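Local structure of conserved hypothetical protein (Bacteroides thetaiotaomicron, 2HQY) at residues R24-D28 / T286-K290; R118-Y123 / E268-I272. The protein is of unknown function but binds coenzyme A and is probably an acyltransferase-like protein of the phosphatidylglycerol lysyltransferase C-terminal family. The contacts are given in a common frame with arbitrary orientation. Numbering follows the deposited sequence.

From the N terminus, the chain first passes through the loop 24-28, between helices 12-19 and 31-36, and meets its partner 286-290 only 258 residues later, on the last strand, so contact 1 closes a loop that takes in most of the protein. Contact 2 lies wholly within that loop: 118-123, which enters strand 122-126, packs against 268-272, which precedes helix 273-281. The two contacts meet at a sheet in which strands 122-126 and 286-295 are antiparallel neighbours. Their centres are about 10 Å apart, and Lys290 NZ of contact 1 meets Asp122 OD1 of contact 2 at 2.7 Å. Together they tie an early loop and the last strand to the loop that borders coenzyme A.

Contact 1 of 2, residues R24-D28 / T286-K290; sequences RRNCD and TILEK
Residues 24-28, in the loop between helices 12-19 and 31-36, turn 3-10 at Cys27 and lie on strand 286-295 beside strand 122-126: loop-over-sheet packing, away from the coenzyme A pocket. The segments run 41° apart, with Asn26 and Leu288 in register at 7.5 Å between CA atoms. Thr286, Leu288 and Lys290 point toward the loop; Ile287 and Glu289 make no contact with it. Leu288 (chi1 t, chi2 p) brings CD2 to 3.8 Å from Asn26 CB and 4.0 Å from Arg25 C. Arg25 (m, t, m) extends to the Thr286 end of the strand, NH2 3.8 Å from Thr286 OG1, and makes a cation-pi contact with Tyr263. Lys290, m at chi1 then extended, packs CE 3.9 Å from CB of Asn26 (chi1 p). Its NZ lies 3.8 Å from Cys27 SG and forms a long salt bridge to Asp28 OD2 at 3.5 Å. Asp122 is the stronger partner of NZ, Glu268 a further one. Apolar packing joins loop to strand; one lysine shares its charge among three acids.

Contact 2 of 2, residues R118-Y123 / E268-I272; sequences RAYADY and EDLGI. With COA (coenzyme A), chain C.
This is a turn-and-strand-to-loop contact at the edge of the coenzyme A pocket, joining the 3-10 turn 118-120 and the start of strand 122-126 to the loop before helix 273-281. Ala119 and Leu270 are in register at 4.2 Å between CA atoms, Asp122 and Glu268 at 4.7 Å. The latter bring like charges close (Asp122 OD1 to Glu268 OE2 3.8 Å), both salt-bridged to Lys290. Leu270 N gives a weak hydrogen bond to Ala119 O (2.9 Å), and Glu268 CA a CA-H...O contact to Ala121 O (3.3 Å). Asp269 to Ile272 form a type I' beta turn, Leu270 and Gly271 at positive phi; Ile272 N hydrogen-bonds to Asp269 O at 2.9 Å. Asp269 (chi1 p) adds an Asx turn, OD1 accepting from Gly271 N at 2.8 Å. Its OD2, also paired with Arg276, takes the Tyr123 OH hydrogen bond at 2.6 Å and the Arg118 NH1 salt bridge at 2.9 Å; Arg118 NH2 (t, p, t) donates to Tyr123 OH at 2.8 Å. A water links Asp269 N (2.8 Å) to Ala121 O (2.7 Å). Tyr120 CE1 packs 4.1 Å from Leu270 CD2; Leu270 CD1 lies 3.3 Å from coenzyme A N6A, Ile272 CD1 3.4 Å from N7A.

Contact 1 of 2, residues R24-D28 / T286-K290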
loop_
_atom_site.group_PDB
_atom_site.type_symbol
_atom_site.label_atom_id
_atom_site.label_comp_id
_atom_site.label_asym_id
_atom_site.label_seq_id
_atom_site.Cartn_x
_atom_site.Cartn_y
_atom_site.Cartn_z
ATOM N N ARG A 24 -21.753 10.110 -10.667
ATOM C CA ARG A 24 -21.310 9.770 -9.315
ATOM C C ARG A 24 -20.495 10.901 -8.702
ATOM O O ARG A 24 -19.526 11.344 -9.290
ATOM C CB ARG A 24 -20.484 8.485 -9.378
ATOM C CG ARG A 24 -21.226 7.379 -10.119
ATOM C CD ARG A 24 -22.163 6.632 -9.196
ATOM N NE ARG A 24 -21.360 5.740 -8.382
ATOM C CZ ARG A 24 -21.074 4.478 -8.693
ATOM N NH1 ARG A 24 -20.292 3.786 -7.879
ATOM N NH2 ARG A 24 -21.574 3.907 -9.798
ATOM N N ARG A 25 -20.891 11.354 -7.515
ATOM C CA ARG A 25 -20.232 12.488 -6.879
ATOM C C ARG A 25 -19.431 12.116 -5.627
ATOM O O ARG A 25 -18.840 12.978 -4.976
ATOM C CB ARG A 25 -21.260 13.569 -6.566
ATOM C CG ARG A 25 -21.979 14.053 -7.808
ATOM C CD ARG A 25 -22.868 15.233 -7.499
ATOM N NE ARG A 25 -23.956 14.897 -6.584
ATOM C CZ ARG A 25 -24.785 15.795 -6.043
ATOM N NH1 ARG A 25 -24.642 17.091 -6.301
ATOM N NH2 ARG A 25 -25.754 15.400 -5.224
ATOM N N ASN A 26 -19.404 10.836 -5.277
ATOM C CA ASN A 26 -18.752 10.503 -4.014
ATOM C C ASN A 26 -17.221 10.545 -4.081
ATOM O O ASN A 26 -16.605 10.178 -5.112
ATOM C CB ASN A 26 -19.293 9.230 -3.405
ATOM C CG ASN A 26 -18.935 8.040 -4.187
ATOM O OD1 ASN A 26 -19.370 7.884 -5.325
ATOM N ND2 ASN A 26 -18.182 7.139 -3.566
ATOM N N CYS A 27 -16.626 11.035 -2.996
ATOM C CA CYS A 27 -15.204 11.375 -2.984
ATOM C C CYS A 27 -14.355 10.145 -3.170
ATOM O O CYS A 27 -13.199 10.251 -3.577
ATOM C CB CYS A 27 -14.812 12.090 -1.673
ATOM S SG CYS A 27 -14.929 11.086 -0.182
ATOM N N ASP A 28 -14.911 8.971 -2.863
ATOM C CA ASP A 28 -14.122 7.738 -3.020
ATOM C C ASP A 28 -13.782 7.438 -4.475
ATOM O O ASP A 28 -12.960 6.555 -4.739
ATOM C CB ASP A 28 -14.807 6.557 -2.357
ATOM C CG ASP A 28 -14.833 6.703 -0.832
ATOM O OD1 ASP A 28 -13.863 7.283 -0.272
ATOM O OD2 ASP A 28 -15.793 6.256 -0.201
ATOM N N THR A 286 -26.157 19.201 -0.076
ATOM C CA THR A 286 -26.458 17.776 -0.054
ATOM C C THR A 286 -25.564 17.094 0.957
ATOM O O THR A 286 -24.368 17.393 1.037
ATOM C CB THR A 286 -26.172 17.122 -1.425
ATOM O OG1 THR A 286 -27.078 17.644 -2.393
ATOM C CG2 THR A 286 -26.335 15.593 -1.368
ATOM N N ILE A 287 -26.150 16.198 1.743
ATOM C CA ILE A 287 -25.352 15.267 2.524
ATOM C C ILE A 287 -25.542 13.909 1.855
ATOM O O ILE A 287 -26.647 13.333 1.867
ATOM C CB ILE A 287 -25.739 15.307 4.013
ATOM C CG1 ILE A 287 -25.318 16.669 4.594
ATOM C CG2 ILE A 287 -25.052 14.170 4.773
ATOM C CD1 ILE A 287 -25.945 16.955 5.899
ATOM N N LEU A 288 -24.485 13.456 1.191
ATOM C CA LEU A 288 -24.558 12.318 0.294
ATOM C C LEU A 288 -24.357 11.039 1.099
ATOM O O LEU A 288 -23.244 10.691 1.434
ATOM C CB LEU A 288 -23.490 12.454 -0.805
ATOM C CG LEU A 288 -23.486 11.412 -1.933
ATOM C CD1 LEU A 288 -24.722 11.515 -2.851
ATOM C CD2 LEU A 288 -22.184 11.523 -2.732
ATOM N N GLU A 289 -25.444 10.354 1.433
ATOM C CA GLU A 289 -25.349 9.102 2.191
ATOM C C GLU A 289 -24.761 7.985 1.351
ATOM O O GLU A 289 -24.912 7.973 0.130
ATOM C CB GLU A 289 -26.740 8.694 2.706
ATOM C CG GLU A 289 -27.471 9.851 3.315
ATOM C CD GLU A 289 -28.968 9.614 3.401
ATOM O OE1 GLU A 289 -29.572 9.071 2.432
ATOM O OE2 GLU A 289 -29.533 9.976 4.449
ATOM N N LYS A 290 -24.080 7.050 2.004
ATOM C CA LYS A 290 -23.454 5.947 1.296
ATOM C C LYS A 290 -23.891 4.658 1.941
ATOM O O LYS A 290 -23.705 4.466 3.155
ATOM C CB LYS A 290 -21.944 6.052 1.347
ATOM C CG LYS A 290 -21.412 7.352 0.777
ATOM C CD LYS A 290 -19.900 7.394 0.860
ATOM C CE LYS A 290 -19.415 8.757 0.449
ATOM N NZ LYS A 290 -17.940 8.894 0.700
#

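Contact 2 of 2, residues R118-Y123 / E268-I272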
loop_
_atom_site.group_PDB
_atom_site.type_symbol
_atom_site.label_atom_id
_atom_site.label_comp_id
_atom_site.label_asym_id
_atom_site.label_seq_id
_atom_site.Cartn_x
_atom_site.Cartn_y
_atom_site.Cartn_z
ATOM N N ARG A 118 -23.920 7.289 8.931
ATOM C CA ARG A 118 -23.864 8.724 8.721
ATOM C C ARG A 118 -22.420 9.299 8.808
ATOM O O ARG A 118 -22.111 10.319 8.187
ATOM C CB ARG A 118 -24.806 9.376 9.739
ATOM C CG ARG A 118 -24.785 10.873 9.797
ATOM C CD ARG A 118 -25.197 11.520 8.477
ATOM N NE ARG A 118 -25.172 12.978 8.606
ATOM C CZ ARG A 118 -24.059 13.710 8.634
ATOM N NH1 ARG A 118 -22.864 13.119 8.497
ATOM N NH2 ARG A 118 -24.138 15.035 8.767
ATOM N N ALA A 119 -21.551 8.608 9.548
ATOM C CA ALA A 119 -20.138 8.982 9.672
ATOM C C ALA A 119 -19.446 9.055 8.326
ATOM O O ALA A 119 -18.478 9.782 8.180
ATOM C CB ALA A 119 -19.423 7.995 10.550
ATOM N N TYR A 120 -19.955 8.296 7.355
ATOM C CA TYR A 120 -19.346 8.206 6.027
ATOM C C TYR A 120 -20.020 8.984 4.909
ATOM O O TYR A 120 -19.588 8.900 3.755
ATOM C CB TYR A 120 -19.168 6.733 5.644
ATOM C CG TYR A 120 -18.353 6.023 6.692
ATOM C CD1 TYR A 120 -17.028 6.374 6.921
ATOM C CD2 TYR A 120 -18.923 5.040 7.485
ATOM C CE1 TYR A 120 -16.284 5.746 7.909
ATOM C CE2 TYR A 120 -18.193 4.406 8.455
ATOM C CZ TYR A 120 -16.879 4.765 8.664
ATOM O OH TYR A 120 -16.161 4.114 9.651
ATOM N N ALA A 121 -21.044 9.753 5.243
ATOM C CA ALA A 121 -21.719 10.597 4.255
ATOM C C ALA A 121 -20.771 11.714 3.814
ATOM O O ALA A 121 -19.981 12.186 4.627
ATOM C CB ALA A 121 -23.001 11.194 4.850
ATOM N N ASP A 122 -20.853 12.118 2.544
ATOM C CA ASP A 122 -20.054 13.232 2.016
ATOM C C ASP A 122 -20.841 14.526 2.113
ATOM O O ASP A 122 -22.056 14.566 1.854
ATOM C CB ASP A 122 -19.704 13.052 0.541
ATOM C CG ASP A 122 -18.627 12.024 0.289
ATOM O OD1 ASP A 122 -17.919 11.581 1.226
ATOM O OD2 ASP A 122 -18.481 11.675 -0.896
ATOM N N TYR A 123 -20.133 15.589 2.456
ATOM C CA TYR A 123 -20.693 16.927 2.456
ATOM C C TYR A 123 -20.452 17.562 1.079
ATOM O O TYR A 123 -19.298 17.693 0.638
ATOM C CB TYR A 123 -19.997 17.757 3.535
ATOM C CG TYR A 123 -20.471 17.438 4.924
ATOM C CD1 TYR A 123 -21.381 18.276 5.572
ATOM C CD2 TYR A 123 -20.026 16.280 5.580
ATOM C CE1 TYR A 123 -21.836 17.990 6.851
ATOM C CE2 TYR A 123 -20.461 15.972 6.855
ATOM C CZ TYR A 123 -21.374 16.835 7.487
ATOM O OH TYR A 123 -21.827 16.531 8.741
ATOM N N GLU A 268 -16.047 13.504 4.449
ATOM C CA GLU A 268 -16.897 13.001 5.541
ATOM C C GLU A 268 -16.551 13.617 6.885
ATOM O O GLU A 268 -15.462 14.170 7.048
ATOM C CB GLU A 268 -16.750 11.484 5.620
ATOM C CG GLU A 268 -17.025 10.789 4.313
ATOM C CD GLU A 268 -15.818 10.140 3.711
ATOM O OE1 GLU A 268 -14.714 10.750 3.759
ATOM O OE2 GLU A 268 -15.990 9.012 3.178
ATOM N N ASP A 269 -17.467 13.517 7.855
ATOM C CA ASP A 269 -17.148 13.950 9.217
ATOM C C ASP A 269 -16.625 12.831 10.119
ATOM O O ASP A 269 -16.161 13.110 11.231
ATOM C CB ASP A 269 -18.304 14.726 9.887
ATOM C CG ASP A 269 -19.580 13.902 10.074
ATOM O OD1 ASP A 269 -19.510 12.697 10.436
ATOM O OD2 ASP A 269 -20.678 14.499 9.912
ATOM N N LEU A 270 -16.713 11.579 9.652
ATOM C CA LEU A 270 -16.199 10.399 10.391
ATOM C C LEU A 270 -16.833 10.227 11.779
ATOM O O LEU A 270 -16.299 9.506 12.653
ATOM C CB LEU A 270 -14.655 10.435 10.481
ATOM C CG LEU A 270 -13.903 10.482 9.143
ATOM C CD1 LEU A 270 -12.385 10.375 9.366
ATOM C CD2 LEU A 270 -14.402 9.393 8.182
ATOM N N GLY A 271 -17.985 10.862 11.974
ATOM C CA GLY A 271 -18.651 10.821 13.268
ATOM C C GLY A 271 -17.970 11.642 14.358
ATOM O O GLY A 271 -18.322 11.513 15.547
ATOM N N ILE A 272 -17.009 12.486 13.965
ATOM C CA ILE A 272 -16.298 13.374 14.890
ATOM C C ILE A 272 -17.110 14.662 15.053
ATOM O O ILE A 272 -17.364 15.366 14.085
ATOM C CB ILE A 272 -14.867 13.698 14.398
ATOM C CG1 ILE A 272 -14.054 12.409 14.260
ATOM C CG2 ILE A 272 -14.187 14.681 15.365
ATOM C CD1 ILE A 272 -12.849 12.539 13.372
HETATM N N1A COA C . -8.683 12.959 9.448
HETATM C C2A COA C . -8.262 14.231 9.306
HETATM N N3A COA C . -8.296 15.094 10.332
HETATM C C4A COA C . -8.759 14.695 11.551
HETATM C C5A COA C . -9.198 13.387 11.729
HETATM C C6A COA C . -9.149 12.506 10.639
HETATM N N6A COA C . -9.554 11.214 10.732
HETATM N N7A COA C . -9.591 13.288 13.025
HETATM C C8A COA C . -9.396 14.487 13.628
HETATM N N9A COA C . -8.913 15.346 12.719
HETATM C C1B COA C . -8.487 16.756 12.948
HETATM C C2B COA C . -9.501 17.864 13.212
HETATM O O2B COA C . -9.925 18.467 11.991
HETATM C C3B COA C . -8.629 18.841 13.987
HETATM O O3B COA C . -7.820 19.625 13.104
HETATM P P3B COA C . -7.266 21.073 13.550
HETATM O O7A COA C . -8.504 21.956 13.410
HETATM O O8A COA C . -6.110 21.360 12.602
HETATM O O9A COA C . -6.819 20.950 14.990
HETATM C C4B COA C . -7.683 17.977 14.805
HETATM O O4B COA C . -7.595 16.743 14.084
HETATM C C5B COA C . -8.183 17.753 16.237
HETATM O O5B COA C . -9.605 17.956 16.271
HETATM P P1A COA C . -10.680 17.070 17.105
HETATM O O1A COA C . -12.035 17.283 16.464
HETATM O O2A COA C . -10.177 15.647 17.313
HETATM O O3A COA C . -10.677 17.871 18.510
HETATM O O4A COA C . -9.585 18.801 20.597
HETATM O O5A COA C . -8.473 16.808 19.310
HETATM O O HOH W 1 -20.044 12.506 7.258
#